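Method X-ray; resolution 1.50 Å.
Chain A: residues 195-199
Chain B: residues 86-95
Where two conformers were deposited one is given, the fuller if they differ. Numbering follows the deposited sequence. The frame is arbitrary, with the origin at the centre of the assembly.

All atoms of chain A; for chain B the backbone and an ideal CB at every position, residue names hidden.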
# COMPACT_ATOMS: atom_id res chain seq x y z
N SER A 195 4.89 -17.00 -2.10
CA SER A 195 4.21 -16.78 -3.34
C SER A 195 3.04 -17.74 -3.50
O SER A 195 3.16 -18.93 -3.20
CB SER A 195 5.15 -17.00 -4.51
OG SER A 195 4.51 -16.53 -5.71
N PHE A 196 1.94 -17.19 -4.00
CA PHE A 196 0.71 -17.90 -4.36
C PHE A 196 0.26 -17.50 -5.76
O PHE A 196 0.47 -16.35 -6.16
CB PHE A 196 -0.41 -17.59 -3.37
CG PHE A 196 -0.21 -18.26 -2.05
CD1 PHE A 196 0.48 -17.67 -1.03
CD2 PHE A 196 -0.68 -19.52 -1.86
CE1 PHE A 196 0.66 -18.31 0.16
CE2 PHE A 196 -0.50 -20.14 -0.65
CZ PHE A 196 0.20 -19.57 0.33
N ASN A 197 -0.30 -18.46 -6.51
CA ASN A 197 -0.82 -18.25 -7.85
C ASN A 197 -2.27 -18.70 -7.90
O ASN A 197 -2.54 -19.88 -7.57
CB ASN A 197 -0.00 -19.08 -8.83
CG ASN A 197 1.37 -18.55 -9.00
OD1 ASN A 197 1.60 -17.55 -9.68
ND2 ASN A 197 2.32 -19.24 -8.42
N ALA A 198 -3.19 -17.82 -8.28
CA ALA A 198 -4.59 -18.15 -8.43
C ALA A 198 -4.74 -19.08 -9.64
O ALA A 198 -3.89 -19.08 -10.54
CB ALA A 198 -5.44 -16.87 -8.56
N ASP A 199 -5.79 -19.90 -9.59
CA ASP A 199 -6.09 -20.89 -10.66
C ASP A 199 -6.48 -20.19 -11.94
O ASP A 199 -7.04 -19.08 -11.94
CB ASP A 199 -7.22 -21.85 -10.26
CG ASP A 199 -6.90 -22.69 -9.03
OD1 ASP A 199 -5.73 -23.08 -8.82
OD2 ASP A 199 -7.85 -22.99 -8.27
OXT ASP A 199 -6.24 -20.77 -13.02
N UNK B 86 -7.92 -13.02 2.91
CA UNK B 86 -6.95 -13.98 3.39
C UNK B 86 -6.42 -14.84 2.25
O UNK B 86 -7.02 -14.89 1.17
CB UNK B 86 -7.57 -14.86 4.48
N UNK B 87 -5.34 -15.55 2.52
CA UNK B 87 -4.79 -16.55 1.58
C UNK B 87 -5.87 -17.58 1.19
O UNK B 87 -5.93 -17.99 0.05
CB UNK B 87 -3.59 -17.26 2.20
N UNK B 88 -6.75 -17.95 2.14
CA UNK B 88 -7.89 -18.86 1.86
C UNK B 88 -8.80 -18.31 0.76
O UNK B 88 -9.46 -19.08 0.06
CB UNK B 88 -8.71 -19.09 3.13
N UNK B 89 -8.84 -16.97 0.64
CA UNK B 89 -9.63 -16.25 -0.35
C UNK B 89 -8.84 -15.86 -1.59
O UNK B 89 -9.25 -14.97 -2.34
CB UNK B 89 -10.23 -14.99 0.29
N UNK B 90 -7.75 -16.60 -1.88
CA UNK B 90 -6.93 -16.34 -3.06
C UNK B 90 -7.78 -16.35 -4.37
O UNK B 90 -7.76 -15.39 -5.14
CB UNK B 90 -5.81 -17.38 -3.14
N UNK B 91 -8.57 -17.42 -4.56
CA UNK B 91 -9.36 -17.53 -5.80
C UNK B 91 -10.45 -16.47 -5.83
O UNK B 91 -10.65 -15.82 -6.85
CB UNK B 91 -9.98 -18.92 -5.93
N UNK B 92 -11.13 -16.26 -4.70
CA UNK B 92 -12.17 -15.25 -4.60
C UNK B 92 -11.64 -13.87 -4.99
O UNK B 92 -12.26 -13.12 -5.76
CB UNK B 92 -12.74 -15.22 -3.18
N UNK B 93 -10.45 -13.56 -4.46
CA UNK B 93 -9.85 -12.23 -4.69
C UNK B 93 -9.52 -12.01 -6.16
O UNK B 93 -9.89 -10.99 -6.75
CB UNK B 93 -8.58 -12.06 -3.85
N UNK B 94 -8.91 -13.02 -6.75
CA UNK B 94 -8.58 -12.91 -8.16
C UNK B 94 -9.82 -12.87 -9.04
O UNK B 94 -9.89 -12.08 -9.98
CB UNK B 94 -7.68 -14.08 -8.58
N UNK B 95 -10.84 -13.66 -8.67
CA UNK B 95 -12.08 -13.72 -9.45
C UNK B 95 -12.85 -12.42 -9.43
O UNK B 95 -13.30 -11.95 -10.49
CB UNK B 95 -12.98 -14.84 -8.93

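At position 86 nothing of chain A lies near the ideal CB, so a small polar residue that can serve the coming turn is reasonable. It is Thr B86, whose backbone N donates to the side chain of position 89.

Position 87 points toward chain A, its ideal CB 4.8 Å from CZ of Phe A196. An aromatic ring offers a broad apolar surface, so a compact aliphatic residue would suit; Val, Ile or Leu could all serve. The residue is Val B87, and its CG1 sits over one face of the Phe A196 ring, 3.9 Å from the centroid and 21° off the normal, a CH-pi contact.

Positions 88 and 89 are out of reach. The first, which would tolerate many residues, is Ala B88. The second is an N-cap, where polar side chains are common, and is Gln B89: its OE1 accepts from Thr B86 N at 2.9 Å, bracing the turn before the helix.

Position 90 points toward chain A between two apolar groups, its ideal CB 5.4 Å from CB of Phe A196 and 5.5 Å from CB of Ala A198. Those gaps leave room for a medium-sized apolar chain such as Leu, Ile or Met. Leu B90 fills them: its CD2 lies 3.9 Å from Phe A196 CB, and its CG 4.2 Å from Ala A198 CB.

At position 91 CA-to-CB points sideways, but the backbone N of Asp A199 is a donor within reach of a flexible side chain, and a carboxylate lies nearby. An amide supplies an acceptor without adding a second negative charge, though Glu could also reach. With chi1 and chi2 both m, Gln B91 brings its end back to chain A, where OE1 accepts from Asp A199 N at 2.8 Å and 172°. Its NE2 donates to a water that in turn donates to Asn A197 O and Asp A199 OD1.

At 92 and 93 chain A sets no preference, and many helix-compatible residues would suit; they are Leu B92 and Thr B93, the OG1 of the latter donating to Gln B89 O.

Position 94 points toward chain A, its ideal CB just 3.6 Å from Ala A198 CB. A CH2 packing against this methyl and a polar end near the chain terminus would suit, as in His, Asn or Gln. His B94 does both: CB touches Ala A198 CB at 3.6 Å, and a water links ND1 to Asp A199 O, weakly on the latter side.

Position 95 points sideways, and a long polar chain is one of many possibilities; it is Arg B95, its NH1 bonded elsewhere in the structure.

Chain B (86-95) TVAQLQLTHR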
# COMPACT_ATOMS: atom_id res chain seq x y z
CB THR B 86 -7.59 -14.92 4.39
OG1 THR B 86 -8.56 -15.71 3.69
CG2 THR B 86 -8.18 -14.17 5.58
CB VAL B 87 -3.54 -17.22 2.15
CG1 VAL B 87 -3.22 -18.54 1.40
CG2 VAL B 87 -2.38 -16.24 2.10
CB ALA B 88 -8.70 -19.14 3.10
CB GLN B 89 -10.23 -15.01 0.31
CG GLN B 89 -11.20 -15.35 1.44
CD GLN B 89 -11.65 -14.10 2.16
OE1 GLN B 89 -10.83 -13.31 2.60
NE2 GLN B 89 -12.96 -13.94 2.33
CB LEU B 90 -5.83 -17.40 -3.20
CG LEU B 90 -4.98 -17.39 -4.46
CD1 LEU B 90 -4.21 -16.11 -4.56
CD2 LEU B 90 -4.04 -18.58 -4.40
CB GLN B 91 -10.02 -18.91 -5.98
CG GLN B 91 -9.18 -20.14 -5.79
CD GLN B 91 -7.81 -20.14 -6.43
OE1 GLN B 91 -7.64 -19.65 -7.53
NE2 GLN B 91 -6.84 -20.80 -5.76
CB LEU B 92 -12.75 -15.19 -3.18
CG LEU B 92 -13.88 -14.22 -2.83
CD1 LEU B 92 -14.68 -14.67 -1.57
CD2 LEU B 92 -13.39 -12.79 -2.61
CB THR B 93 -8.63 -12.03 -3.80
OG1 THR B 93 -9.03 -12.15 -2.42
CG2 THR B 93 -7.97 -10.67 -4.03
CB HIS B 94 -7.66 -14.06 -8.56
CG HIS B 94 -7.04 -13.86 -9.90
ND1 HIS B 94 -7.53 -14.52 -10.99
CD2 HIS B 94 -6.11 -12.99 -10.37
CE1 HIS B 94 -6.86 -14.15 -12.07
NE2 HIS B 94 -5.98 -13.22 -11.72
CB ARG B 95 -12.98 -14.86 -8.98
CG ARG B 95 -12.48 -16.24 -9.35
CD ARG B 95 -13.46 -17.30 -8.84
NE ARG B 95 -12.93 -18.64 -9.03
CZ ARG B 95 -13.63 -19.75 -8.90
NH1 ARG B 95 -14.92 -19.69 -8.62
NH2 ARG B 95 -13.05 -20.92 -9.08
O HOH W 1 -4.49 -21.62 -6.82
O HOH W 2 -9.13 -16.55 -11.03
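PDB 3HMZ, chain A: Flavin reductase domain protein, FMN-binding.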